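Local coordinates for phenolic acid decarboxylase (Sedimentibacter hydroxybenzoicus, PDB 7AE5), which catalyses the reversible, non-oxidative decarboxylation of 4-hydroxybenzoate and 3,4-dihydroxybenzoate under anaerobic conditions, as a UbiD-family enzyme dependent on prenylated FMN and manganese, at residues Ile351-Ser356 and Phe370-Thr375; Ile384-Asp389 and Glu398-Ala403. All coordinates share one frame; numbering follows the deposited sequence.

Contact 1: Ile351-Ser356 and Phe370-Thr375; sequences IGVIIS and FRLLST
Val353 and Leu372 meet tip to tip, methyl against methyl: Val353 CG1 lies 3.8 Å from Leu372 CD2 and 4.0 Å from Leu372 CD1, so one valine branch touches both ends of the leucine fork. Leu372 reaches the strand because its CG stands anti to the backbone N (chi1 178°). Nearer the base of the same side chain, Ile355 comes in at a slant and sets its CD1 4.1 Å from Leu372 CB. One leucine at the end of helix 364-372 thus rests on two residues of the strand, and Val385 of the neighbouring strand touches it as well. Behind it the chain leaves the helix in a type I turn, Leu372 to Thr375. There Leu372 O takes two donors, Thr375 N at 3.1 Å and Thr375 OG1 at 2.6 Å, the hydroxyl arriving in the carbonyl plane on a lone pair (141°). Thr375 OG1 also caps Gly378 N at the start of the next helix. Further out, Arg371 and Ser374 bond reciprocally with Ser374 and Arg371 of a second subunit. Across the contact itself no hydrogen bond forms: helix and sheet are joined by buried aliphatic packing, while the polar bonds lie in the turn and between subunits.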
ATOM      1  N   ILE C 351      24.743   1.888  -2.631  1.00 28.59           N
ATOM      2  CA  ILE C 351      23.320   1.719  -2.903  1.00 29.26           C
ATOM      3  C   ILE C 351      22.671   0.895  -1.795  1.00 28.03           C
ATOM      4  O   ILE C 351      21.509   1.121  -1.442  1.00 27.71           O
ATOM      5  CB  ILE C 351      23.102   1.098  -4.295  1.00 30.89           C
ATOM      6  CG1 ILE C 351      23.564   2.073  -5.379  1.00 31.37           C
ATOM      7  CG2 ILE C 351      21.637   0.755  -4.515  1.00 30.57           C
ATOM      8  CD1 ILE C 351      23.624   1.473  -6.764  1.00 32.86           C
ATOM      9  N   GLY C 352      23.410  -0.046  -1.216  1.00 31.81           N
ATOM     10  CA  GLY C 352      22.982  -0.763  -0.025  1.00 30.89           C
ATOM     11  C   GLY C 352      23.765  -0.276   1.184  1.00 30.14           C
ATOM     12  O   GLY C 352      24.996  -0.211   1.151  1.00 30.18           O
ATOM     13  N   VAL C 353      23.035   0.074   2.243  1.00 29.80           N
ATOM     14  CA  VAL C 353      23.626   0.677   3.435  1.00 29.48           C
ATOM     15  C   VAL C 353      23.054  -0.003   4.669  1.00 29.44           C
ATOM     16  O   VAL C 353      21.839  -0.207   4.766  1.00 29.48           O
ATOM     17  CB  VAL C 353      23.371   2.198   3.499  1.00 29.54           C
ATOM     18  CG1 VAL C 353      24.020   2.798   4.736  1.00 29.52           C
ATOM     19  CG2 VAL C 353      23.889   2.883   2.245  1.00 29.88           C
ATOM     20  N   ILE C 354      23.925  -0.350   5.613  1.00 25.87           N
ATOM     21  CA  ILE C 354      23.526  -0.884   6.909  1.00 26.36           C
ATOM     22  C   ILE C 354      24.117   0.014   7.985  1.00 26.75           C
ATOM     23  O   ILE C 354      25.342   0.177   8.060  1.00 26.58           O
ATOM     24  CB  ILE C 354      23.978  -2.341   7.100  1.00 26.61           C
ATOM     25  CG1 ILE C 354      23.685  -3.157   5.841  1.00 26.53           C
ATOM     26  CG2 ILE C 354      23.296  -2.956   8.313  1.00 27.34           C
ATOM     27  CD1 ILE C 354      24.188  -4.568   5.909  1.00 27.03           C
ATOM     28  N   ILE C 355      23.252   0.597   8.812  1.00 34.37           N
ATOM     29  CA  ILE C 355      23.660   1.491   9.890  1.00 35.18           C
ATOM     30  C   ILE C 355      23.367   0.813  11.218  1.00 36.31           C
ATOM     31  O   ILE C 355      22.240   0.365  11.458  1.00 36.95           O
ATOM     32  CB  ILE C 355      22.935   2.846   9.814  1.00 35.50           C
ATOM     33  CG1 ILE C 355      23.109   3.483   8.438  1.00 34.43           C
ATOM     34  CG2 ILE C 355      23.435   3.781  10.908  1.00 36.54           C
ATOM     35  CD1 ILE C 355      22.014   4.472   8.094  1.00 34.66           C
ATOM     36  N   SER C 356      24.375   0.743  12.080  1.00 32.95           N
ATOM     37  CA  SER C 356      24.176   0.361  13.471  1.00 33.76           C
ATOM     38  C   SER C 356      24.109   1.619  14.321  1.00 34.78           C
ATOM     39  O   SER C 356      24.913   2.541  14.152  1.00 34.57           O
ATOM     40  CB  SER C 356      25.294  -0.557  13.971  1.00 33.29           C
ATOM     41  OG  SER C 356      26.521   0.138  14.103  1.00 33.11           O
ATOM     42  N   PHE C 370      16.481   8.545   7.529  1.00 33.84           N
ATOM     43  CA  PHE C 370      16.141   9.814   6.890  1.00 34.28           C
ATOM     44  C   PHE C 370      17.369  10.704   6.745  1.00 33.72           C
ATOM     45  O   PHE C 370      17.531  11.391   5.730  1.00 33.43           O
ATOM     46  CB  PHE C 370      15.060  10.547   7.688  1.00 35.91           C
ATOM     47  CG  PHE C 370      13.711   9.883   7.654  1.00 36.72           C
ATOM     48  CD1 PHE C 370      13.345   9.071   6.593  1.00 36.09           C
ATOM     49  CD2 PHE C 370      12.801  10.088   8.679  1.00 38.20           C
ATOM     50  CE1 PHE C 370      12.101   8.468   6.560  1.00 36.83           C
ATOM     51  CE2 PHE C 370      11.556   9.487   8.654  1.00 38.89           C
ATOM     52  CZ  PHE C 370      11.205   8.676   7.592  1.00 38.12           C
ATOM     53  N   ARG C 371      18.243  10.705   7.754  1.00 40.54           N
ATOM     54  CA  ARG C 371      19.448  11.524   7.683  1.00 40.16           C
ATOM     55  C   ARG C 371      20.381  11.029   6.585  1.00 38.83           C
ATOM     56  O   ARG C 371      20.913  11.827   5.804  1.00 38.64           O
ATOM     57  CB  ARG C 371      20.159  11.538   9.036  1.00 40.69           C
ATOM     58  CG  ARG C 371      21.234  12.608   9.142  1.00 40.65           C
ATOM     59  CD  ARG C 371      20.706  13.960   8.685  1.00 41.22           C
ATOM     60  NE  ARG C 371      21.293  15.071   9.424  1.00 41.87           N
ATOM     61  CZ  ARG C 371      20.624  16.139   9.842  1.00 42.88           C
ATOM     62  NH1 ARG C 371      19.319  16.256   9.656  1.00 43.44           N
ATOM     63  NH2 ARG C 371      21.281  17.115  10.459  1.00 43.34           N
ATOM     64  N   LEU C 372      20.584   9.711   6.505  1.00 34.65           N
ATOM     65  CA  LEU C 372      21.415   9.159   5.439  1.00 33.57           C
ATOM     66  C   LEU C 372      20.836   9.489   4.072  1.00 33.57           C
ATOM     67  O   LEU C 372      21.557   9.920   3.164  1.00 33.38           O
ATOM     68  CB  LEU C 372      21.550   7.647   5.596  1.00 32.88           C
ATOM     69  CG  LEU C 372      22.383   7.052   4.457  1.00 32.11           C
ATOM     70  CD1 LEU C 372      23.826   6.824   4.895  1.00 31.83           C
ATOM     71  CD2 LEU C 372      21.760   5.776   3.916  1.00 31.75           C
ATOM     72  N   LEU C 373      19.530   9.291   3.908  1.00 31.51           N
ATOM     73  CA  LEU C 373      18.869   9.622   2.654  1.00 31.80           C
ATOM     74  C   LEU C 373      18.822  11.120   2.394  1.00 32.54           C
ATOM     75  O   LEU C 373      18.242  11.533   1.384  1.00 32.96           O
ATOM     76  CB  LEU C 373      17.455   9.042   2.638  1.00 32.29           C
ATOM     77  CG  LEU C 373      17.384   7.514   2.692  1.00 31.64           C
ATOM     78  CD1 LEU C 373      15.963   7.041   2.943  1.00 32.34           C
ATOM     79  CD2 LEU C 373      17.933   6.909   1.413  1.00 31.15           C
ATOM     80  N   SER C 374      19.410  11.944   3.263  1.00 35.46           N
ATOM     81  CA  SER C 374      19.513  13.374   3.006  1.00 36.11           C
ATOM     82  C   SER C 374      20.958  13.865   2.935  1.00 35.75           C
ATOM     83  O   SER C 374      21.190  15.078   2.976  1.00 36.32           O
ATOM     84  CB  SER C 374      18.725  14.171   4.052  1.00 37.10           C
ATOM     85  OG  SER C 374      18.898  13.658   5.360  1.00 37.15           O
ATOM     86  N   THR C 375      21.934  12.960   2.833  1.00 38.37           N
ATOM     87  CA  THR C 375      23.325  13.339   2.639  1.00 38.13           C
ATOM     88  C   THR C 375      23.630  13.490   1.153  1.00 38.09           C
ATOM     89  O   THR C 375      22.886  12.987   0.306  1.00 38.08           O
ATOM     90  CB  THR C 375      24.244  12.291   3.261  1.00 37.43           C
ATOM     91  OG1 THR C 375      23.865  10.990   2.797  1.00 36.86           O
ATOM     92  CG2 THR C 375      24.136  12.333   4.776  1.00 37.73           C
TER

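Contact 2: Ile384-Asp389 and Glu398-Ala403; sequences IVIVVD and EQVMWA
Ile386 and Val388 meet Val400 and Ala403 without a ring between them; the one aromatic group here, the Trp402 indole, projects from another side of the helix. At its edge, in the ring plane, lies Gln399 O, 3.8 Å from Trp402 CE3. Trp402 NE1 bonds to Pro280 O of a neighbouring subunit, and the indole packs on Pro313 of that subunit. The Gln399 amide is held at both ends, OE1 by Asp393 N and NE2 by Pro313 O of the same neighbour. On the strand, the Asp389 carboxylate accepts through OD2 a bond with Thr444 OG1.

Between strand and helix themselves, methyls alone touch. The two segments cross at 84° with their axes 9.4 Å apart at closest approach, and aliphatic side chains from both fill the gap. Val388 CG1 is the shared piece: it sits 4.1 Å from Ala403 CB and, more loosely, 4.4 Å from Val400 CG1. With CG1 anti to the carbonyl carbon (chi1 -59°), this is the valine branch that meets the helix. Ile386 CG2 comes to the same Val400 CG1 at 4.2 Å, beside Val388 CG1, and Val400 also touches Ile354 on the next strand. With no polar atom engaged across it, the contact seats helix 397-407 on the sheet by apolar packing, while Gln399 NE2 and Trp402 NE1 bond to carbonyls of the neighbouring subunit.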
ATOM      1  N   ILE C 384      18.609   0.889  -0.487  1.00 33.98           N
ATOM      2  CA  ILE C 384      18.211  -0.050   0.554  1.00 33.28           C
ATOM      3  C   ILE C 384      18.986   0.291   1.816  1.00 32.90           C
ATOM      4  O   ILE C 384      20.220   0.192   1.839  1.00 32.80           O
ATOM      5  CB  ILE C 384      18.452  -1.507   0.132  1.00 33.60           C
ATOM      6  CG1 ILE C 384      17.677  -1.811  -1.151  1.00 34.59           C
ATOM      7  CG2 ILE C 384      18.038  -2.456   1.249  1.00 33.39           C
ATOM      8  CD1 ILE C 384      17.951  -3.179  -1.728  1.00 36.17           C
ATOM      9  N   VAL C 385      18.269   0.692   2.861  1.00 33.02           N
ATOM     10  CA  VAL C 385      18.868   1.150   4.109  1.00 32.80           C
ATOM     11  C   VAL C 385      18.342   0.278   5.240  1.00 32.69           C
ATOM     12  O   VAL C 385      17.139   0.286   5.530  1.00 33.01           O
ATOM     13  CB  VAL C 385      18.565   2.632   4.376  1.00 33.27           C
ATOM     14  CG1 VAL C 385      19.235   3.088   5.663  1.00 33.31           C
ATOM     15  CG2 VAL C 385      19.012   3.483   3.200  1.00 33.54           C
ATOM     16  N   ILE C 386      19.243  -0.462   5.881  1.00 33.44           N
ATOM     17  CA  ILE C 386      18.918  -1.320   7.015  1.00 33.77           C
ATOM     18  C   ILE C 386      19.546  -0.713   8.260  1.00 34.34           C
ATOM     19  O   ILE C 386      20.740  -0.393   8.265  1.00 34.53           O
ATOM     20  CB  ILE C 386      19.417  -2.758   6.797  1.00 34.15           C
ATOM     21  CG1 ILE C 386      18.898  -3.312   5.468  1.00 34.14           C
ATOM     22  CG2 ILE C 386      19.002  -3.650   7.958  1.00 34.55           C
ATOM     23  CD1 ILE C 386      19.635  -4.540   4.992  1.00 35.11           C
ATOM     24  N   VAL C 387      18.747  -0.554   9.311  1.00 29.79           N
ATOM     25  CA  VAL C 387      19.212  -0.016  10.584  1.00 30.95           C
ATOM     26  C   VAL C 387      19.147  -1.122  11.627  1.00 31.29           C
ATOM     27  O   VAL C 387      18.104  -1.762  11.798  1.00 31.12           O
ATOM     28  CB  VAL C 387      18.387   1.204  11.025  1.00 32.06           C
ATOM     29  CG1 VAL C 387      19.032   1.858  12.233  1.00 33.76           C
ATOM     30  CG2 VAL C 387      18.262   2.199   9.881  1.00 31.55           C
ATOM     31  N   VAL C 388      20.262  -1.343  12.321  1.00 31.82           N
ATOM     32  CA  VAL C 388      20.368  -2.375  13.340  1.00 31.97           C
ATOM     33  C   VAL C 388      20.801  -1.723  14.651  1.00 33.03           C
ATOM     34  O   VAL C 388      21.204  -0.560  14.692  1.00 33.69           O
ATOM     35  CB  VAL C 388      21.344  -3.496  12.935  1.00 31.43           C
ATOM     36  CG1 VAL C 388      20.894  -4.149  11.632  1.00 30.80           C
ATOM     37  CG2 VAL C 388      22.753  -2.938  12.795  1.00 31.48           C
ATOM     38  N   ASP C 389      20.718  -2.500  15.730  1.00 40.87           N
ATOM     39  CA  ASP C 389      21.020  -1.975  17.052  1.00 41.86           C
ATOM     40  C   ASP C 389      22.525  -1.784  17.234  1.00 41.72           C
ATOM     41  O   ASP C 389      23.343  -2.177  16.397  1.00 40.91           O
ATOM     42  CB  ASP C 389      20.474  -2.898  18.140  1.00 42.13           C
ATOM     43  CG  ASP C 389      18.961  -2.885  18.212  1.00 42.53           C
ATOM     44  OD1 ASP C 389      18.384  -1.782  18.320  1.00 43.48           O
ATOM     45  OD2 ASP C 389      18.352  -3.977  18.174  1.00 42.04           O
ATOM     46  N   GLU C 398      25.887 -12.038   8.539  1.00 52.86           N
ATOM     47  CA  GLU C 398      25.201 -13.082   9.295  1.00 53.32           C
ATOM     48  C   GLU C 398      24.515 -12.502  10.526  1.00 52.86           C
ATOM     49  O   GLU C 398      23.430 -12.951  10.914  1.00 53.06           O
ATOM     50  CB  GLU C 398      26.191 -14.180   9.689  1.00 53.76           C
ATOM     51  CG  GLU C 398      26.659 -15.034   8.520  1.00 54.48           C
ATOM     52  CD  GLU C 398      27.783 -14.386   7.732  1.00 54.25           C
ATOM     53  OE1 GLU C 398      28.032 -14.819   6.587  1.00 54.88           O
ATOM     54  OE2 GLU C 398      28.414 -13.441   8.254  1.00 53.50           O
ATOM     55  N   GLN C 399      25.136 -11.498  11.153  1.00 48.44           N
ATOM     56  CA  GLN C 399      24.500 -10.790  12.259  1.00 48.18           C
ATOM     57  C   GLN C 399      23.336  -9.929  11.785  1.00 47.90           C
ATOM     58  O   GLN C 399      22.331  -9.800  12.493  1.00 47.89           O
ATOM     59  CB  GLN C 399      25.530  -9.923  12.984  1.00 47.92           C
ATOM     60  CG  GLN C 399      26.286 -10.651  14.074  1.00 48.24           C
ATOM     61  CD  GLN C 399      26.278  -9.900  15.396  1.00 48.30           C
ATOM     62  OE1 GLN C 399      27.064  -8.973  15.605  1.00 48.14           O
ATOM     63  NE2 GLN C 399      25.392 -10.303  16.302  1.00 48.63           N
ATOM     64  N   VAL C 400      23.459  -9.327  10.600  1.00 29.57           N
ATOM     65  CA  VAL C 400      22.377  -8.512  10.061  1.00 29.35           C
ATOM     66  C   VAL C 400      21.183  -9.385   9.691  1.00 29.69           C
ATOM     67  O   VAL C 400      20.026  -8.990   9.888  1.00 29.43           O
ATOM     68  CB  VAL C 400      22.882  -7.695   8.858  1.00 29.10           C
ATOM     69  CG1 VAL C 400      21.757  -6.856   8.265  1.00 28.95           C
ATOM     70  CG2 VAL C 400      24.053  -6.814   9.270  1.00 28.68           C
ATOM     71  N   MET C 401      21.442 -10.580   9.149  1.00 39.87           N
ATOM     72  CA  MET C 401      20.360 -11.510   8.840  1.00 40.33           C
ATOM     73  C   MET C 401      19.565 -11.854  10.093  1.00 40.08           C
ATOM     74  O   MET C 401      18.328 -11.855  10.079  1.00 39.91           O
ATOM     75  CB  MET C 401      20.924 -12.782   8.202  1.00 41.22           C
ATOM     76  CG  MET C 401      21.118 -12.716   6.693  1.00 41.82           C
ATOM     77  SD  MET C 401      19.716 -12.023   5.798  1.00 41.94           S
ATOM     78  CE  MET C 401      18.436 -13.219   6.180  1.00 42.24           C
ATOM     79  N   TRP C 402      20.266 -12.155  11.191  1.00 31.40           N
ATOM     80  CA  TRP C 402      19.594 -12.421  12.458  1.00 31.32           C
ATOM     81  C   TRP C 402      18.701 -11.254  12.859  1.00 30.79           C
ATOM     82  O   TRP C 402      17.531 -11.442  13.210  1.00 30.76           O
ATOM     83  CB  TRP C 402      20.627 -12.700  13.551  1.00 31.51           C
ATOM     84  CG  TRP C 402      20.042 -12.692  14.936  1.00 31.56           C
ATOM     85  CD1 TRP C 402      19.257 -13.655  15.500  1.00 31.89           C
ATOM     86  CD2 TRP C 402      20.182 -11.661  15.921  1.00 31.46           C
ATOM     87  NE1 TRP C 402      18.910 -13.293  16.780  1.00 32.00           N
ATOM     88  CE2 TRP C 402      19.462 -12.071  17.060  1.00 31.79           C
ATOM     89  CE3 TRP C 402      20.848 -10.431  15.950  1.00 31.26           C
ATOM     90  CZ2 TRP C 402      19.390 -11.297  18.217  1.00 32.05           C
ATOM     91  CZ3 TRP C 402      20.774  -9.664  17.099  1.00 31.53           C
ATOM     92  CH2 TRP C 402      20.051 -10.100  18.217  1.00 31.96           C
ATOM     93  N   ALA C 403      19.240 -10.034  12.798  1.00 33.32           N
ATOM     94  CA  ALA C 403      18.459  -8.861  13.174  1.00 33.03           C
ATOM     95  C   ALA C 403      17.252  -8.685  12.264  1.00 32.68           C
ATOM     96  O   ALA C 403      16.188  -8.239  12.710  1.00 32.61           O
ATOM     97  CB  ALA C 403      19.342  -7.614  13.146  1.00 32.94           C
TER

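In the fold
Contacts 1 and 2 share one mixed sheet in the C-terminal UbiD region, where strands 352-357 and 384-388 are parallel neighbours. Probable hydrogen bonds stitch them directly: Ile355 N to Ile386 O and Ile355 O to Val388 N, both 2.8 Å. Helix 364-372 makes the beta-alpha-beta crossover between these strands and packs on one face; helix 397-407 lies on the opposite face, so the two contacts, their centres 13 Å apart, sandwich the sheet. Each helix also reaches another subunit. Both contacts lie away from the residues predicted to bind prenylated FMN and manganese; the Ala403 side chain is about 9 Å from a bound rubidium ion.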